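Local coordinates for tyrocidine synthase 2 (Brevibacillus parabrevis, PDB 6TA8), which belongs to the nonribosomal peptide synthetases, large modular enzymes, and is represented here by a portion that includes a condensation domain, at residues Q209-S214 and Y360-T365. Numbering follows the deposited sequence.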
ATOM      1  N   GLN A 209       8.730   3.791 -19.328  1.00 42.32           N
ATOM      2  CA  GLN A 209       8.921   5.022 -20.088  1.00 46.43           C
ATOM      3  C   GLN A 209       8.541   4.829 -21.551  1.00 48.86           C
ATOM      4  O   GLN A 209       7.996   5.742 -22.181  1.00 52.55           O
ATOM      5  CB  GLN A 209      10.369   5.498 -19.960  1.00 39.81           C
ATOM      6  CG  GLN A 209      10.669   6.791 -20.706  1.00 45.07           C
ATOM      7  CD  GLN A 209       9.832   7.958 -20.216  1.00 48.96           C
ATOM      8  OE1 GLN A 209       9.686   8.173 -19.013  1.00 55.42           O
ATOM      9  NE2 GLN A 209       9.279   8.720 -21.151  1.00 53.43           N
ATOM     10  N   LYS A 210       8.821   3.648 -22.109  1.00 40.30           N
ATOM     11  CA  LYS A 210       8.409   3.363 -23.479  1.00 49.65           C
ATOM     12  C   LYS A 210       6.891   3.323 -23.596  1.00 50.62           C
ATOM     13  O   LYS A 210       6.318   3.881 -24.539  1.00 56.95           O
ATOM     14  CB  LYS A 210       9.019   2.043 -23.947  1.00 46.09           C
ATOM     15  CG  LYS A 210      10.536   2.056 -24.045  1.00 49.05           C
ATOM     16  CD  LYS A 210      11.074   0.676 -24.384  1.00 42.72           C
ATOM     17  CE  LYS A 210      12.586   0.691 -24.533  1.00 44.32           C
ATOM     18  NZ  LYS A 210      13.132  -0.674 -24.768  1.00 46.56           N
ATOM     19  N   TYR A 211       6.222   2.666 -22.645  1.00 49.01           N
ATOM     20  CA  TYR A 211       4.764   2.669 -22.625  1.00 44.71           C
ATOM     21  C   TYR A 211       4.213   4.060 -22.341  1.00 54.03           C
ATOM     22  O   TYR A 211       3.088   4.374 -22.745  1.00 56.82           O
ATOM     23  CB  TYR A 211       4.258   1.665 -21.588  1.00 47.71           C
ATOM     24  CG  TYR A 211       2.757   1.660 -21.401  1.00 48.04           C
ATOM     25  CD1 TYR A 211       1.925   1.036 -22.320  1.00 55.55           C
ATOM     26  CD2 TYR A 211       2.175   2.273 -20.301  1.00 50.90           C
ATOM     27  CE1 TYR A 211       0.553   1.028 -22.151  1.00 56.32           C
ATOM     28  CE2 TYR A 211       0.805   2.271 -20.122  1.00 56.64           C
ATOM     29  CZ  TYR A 211      -0.001   1.647 -21.050  1.00 52.34           C
ATOM     30  OH  TYR A 211      -1.365   1.642 -20.875  1.00 48.78           O
ATOM     31  N   ALA A 212       4.988   4.903 -21.653  1.00 54.52           N
ATOM     32  CA  ALA A 212       4.551   6.270 -21.397  1.00 51.33           C
ATOM     33  C   ALA A 212       4.444   7.069 -22.689  1.00 53.95           C
ATOM     34  O   ALA A 212       3.513   7.863 -22.861  1.00 58.61           O
ATOM     35  CB  ALA A 212       5.512   6.955 -20.425  1.00 45.46           C
ATOM     36  N   ASP A 213       5.388   6.871 -23.607  1.00 56.20           N
ATOM     37  CA  ASP A 213       5.393   7.563 -24.888  1.00 57.16           C
ATOM     38  C   ASP A 213       4.729   6.753 -25.992  1.00 58.32           C
ATOM     39  O   ASP A 213       4.768   7.162 -27.157  1.00 60.09           O
ATOM     40  CB  ASP A 213       6.825   7.921 -25.286  1.00 54.17           C
ATOM     41  CG  ASP A 213       7.413   9.011 -24.411  1.00 60.08           C
ATOM     42  OD1 ASP A 213       6.681   9.970 -24.088  1.00 60.71           O
ATOM     43  OD2 ASP A 213       8.602   8.908 -24.045  1.00 63.60           O
ATOM     44  N   SER A 214       4.123   5.616 -25.657  1.00 61.13           N
ATOM     45  CA  SER A 214       3.386   4.846 -26.642  1.00 57.74           C
ATOM     46  C   SER A 214       2.079   5.554 -26.993  1.00 62.73           C
ATOM     47  O   SER A 214       1.697   6.559 -26.384  1.00 62.95           O
ATOM     48  CB  SER A 214       3.107   3.436 -26.123  1.00 54.47           C
ATOM     49  OG  SER A 214       2.166   3.458 -25.064  1.00 54.70           O
ATOM     50  N   TYR A 360      -3.001   7.121 -15.465  1.00 42.90           N
ATOM     51  CA  TYR A 360      -3.263   8.495 -15.041  1.00 43.12           C
ATOM     52  C   TYR A 360      -1.971   9.223 -14.688  1.00 45.11           C
ATOM     53  O   TYR A 360      -1.603  10.210 -15.335  1.00 44.45           O
ATOM     54  CB  TYR A 360      -4.228   8.511 -13.853  1.00 47.47           C
ATOM     55  CG  TYR A 360      -4.621   9.910 -13.431  1.00 48.98           C
ATOM     56  CD1 TYR A 360      -5.631  10.594 -14.094  1.00 49.80           C
ATOM     57  CD2 TYR A 360      -3.977  10.551 -12.380  1.00 45.82           C
ATOM     58  CE1 TYR A 360      -5.993  11.873 -13.721  1.00 52.28           C
ATOM     59  CE2 TYR A 360      -4.332  11.833 -12.000  1.00 45.83           C
ATOM     60  CZ  TYR A 360      -5.342  12.489 -12.674  1.00 52.32           C
ATOM     61  OH  TYR A 360      -5.704  13.764 -12.305  1.00 50.28           O
ATOM     62  N   GLU A 361      -1.270   8.752 -13.654  1.00 48.86           N
ATOM     63  CA  GLU A 361      -0.065   9.435 -13.204  1.00 47.10           C
ATOM     64  C   GLU A 361       1.123   9.207 -14.130  1.00 50.48           C
ATOM     65  O   GLU A 361       2.099   9.962 -14.058  1.00 49.98           O
ATOM     66  CB  GLU A 361       0.292   9.003 -11.782  1.00 52.14           C
ATOM     67  CG  GLU A 361      -0.561   9.672 -10.716  1.00 51.55           C
ATOM     68  CD  GLU A 361       0.114  10.880 -10.102  1.00 53.86           C
ATOM     69  OE1 GLU A 361       1.360  10.882 -10.000  1.00 60.32           O
ATOM     70  OE2 GLU A 361      -0.597  11.838  -9.737  1.00 57.35           O
ATOM     71  N   ILE A 362       1.062   8.197 -15.001  1.00 49.40           N
ATOM     72  CA  ILE A 362       2.072   8.073 -16.047  1.00 44.38           C
ATOM     73  C   ILE A 362       1.977   9.249 -17.007  1.00 48.24           C
ATOM     74  O   ILE A 362       2.992   9.719 -17.535  1.00 54.33           O
ATOM     75  CB  ILE A 362       1.926   6.727 -16.784  1.00 42.31           C
ATOM     76  CG1 ILE A 362       2.042   5.560 -15.806  1.00 46.82           C
ATOM     77  CG2 ILE A 362       2.975   6.588 -17.872  1.00 48.70           C
ATOM     78  CD1 ILE A 362       1.955   4.204 -16.473  1.00 51.50           C
ATOM     79  N   LEU A 363       0.762   9.754 -17.234  1.00 47.15           N
ATOM     80  CA  LEU A 363       0.564  10.857 -18.166  1.00 46.19           C
ATOM     81  C   LEU A 363       1.049  12.191 -17.611  1.00 49.07           C
ATOM     82  O   LEU A 363       1.336  13.103 -18.394  1.00 54.19           O
ATOM     83  CB  LEU A 363      -0.915  10.963 -18.546  1.00 45.94           C
ATOM     84  CG  LEU A 363      -1.443   9.952 -19.568  1.00 51.04           C
ATOM     85  CD1 LEU A 363      -2.965   9.940 -19.582  1.00 46.05           C
ATOM     86  CD2 LEU A 363      -0.894  10.249 -20.956  1.00 49.14           C
ATOM     87  N   ARG A 364       1.148  12.332 -16.288  1.00 57.18           N
ATOM     88  CA  ARG A 364       1.574  13.589 -15.685  1.00 58.91           C
ATOM     89  C   ARG A 364       3.010  13.565 -15.181  1.00 53.19           C
ATOM     90  O   ARG A 364       3.522  14.614 -14.777  1.00 59.11           O
ATOM     91  CB  ARG A 364       0.643  13.972 -14.526  1.00 59.99           C
ATOM     92  CG  ARG A 364       0.604  12.966 -13.394  1.00 58.30           C
ATOM     93  CD  ARG A 364      -0.118  13.528 -12.179  1.00 57.59           C
ATOM     94  NE  ARG A 364       0.596  14.654 -11.585  1.00 62.45           N
ATOM     95  CZ  ARG A 364       1.507  14.537 -10.624  1.00 67.78           C
ATOM     96  NH1 ARG A 364       1.826  13.342 -10.149  1.00 60.32           N
ATOM     97  NH2 ARG A 364       2.104  15.617 -10.140  1.00 65.91           N
ATOM     98  N   THR A 365       3.671  12.410 -15.194  1.00 51.02           N
ATOM     99  CA  THR A 365       5.027  12.298 -14.675  1.00 59.83           C
ATOM    100  C   THR A 365       6.038  11.764 -15.677  1.00 58.09           C
ATOM    101  O   THR A 365       7.226  12.063 -15.544  1.00 57.42           O
ATOM    102  CB  THR A 365       5.053  11.396 -13.430  1.00 59.95           C
ATOM    103  OG1 THR A 365       4.316  10.196 -13.691  1.00 64.22           O
ATOM    104  CG2 THR A 365       4.442  12.113 -12.237  1.00 55.93           C
TER
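Ile362 lays its CG2 methyl against the methyl of Ala212, with Ile362 CG2 and Ala212 CB 3.6 Å apart, where the last turn of helix 201-212 meets the short, weakly bonded helix 359-365 of the condensation domain. The small alanine side chain lets the backbones approach, Ala212 CA lying 6.2 Å from Ile362 CA. A beta-branched residue suits the facing position because it offers two arms. With CG2 anti to the backbone N, that methyl reaches Ala212, while the longer CG1 arm, extended at chi2 -178°, sends CD1 to the edge of the Tyr211 ring, near the ring plane; Tyr211 CE2 stands 4.3 Å from Ile362 CD1. Pro39 of helix 39-46 also touches Ile362, adding to this buried apolar patch.

Polar side chains link this helix end to residues 366-368. The amide nitrogen of Gln209, NE2, can donate to both Leu366 O and Asp213 OD2, and the two carboxylate oxygens of Asp213 serve two partners, OD1 being hydrogen-bonded to Thr368 OG1. Next in the chain, Ser214 turns its short hydroxyl back, and Ser214 OG donates to Tyr211 O over 2.7 Å. The donor sits 29° out of the Tyr211 carbonyl plane.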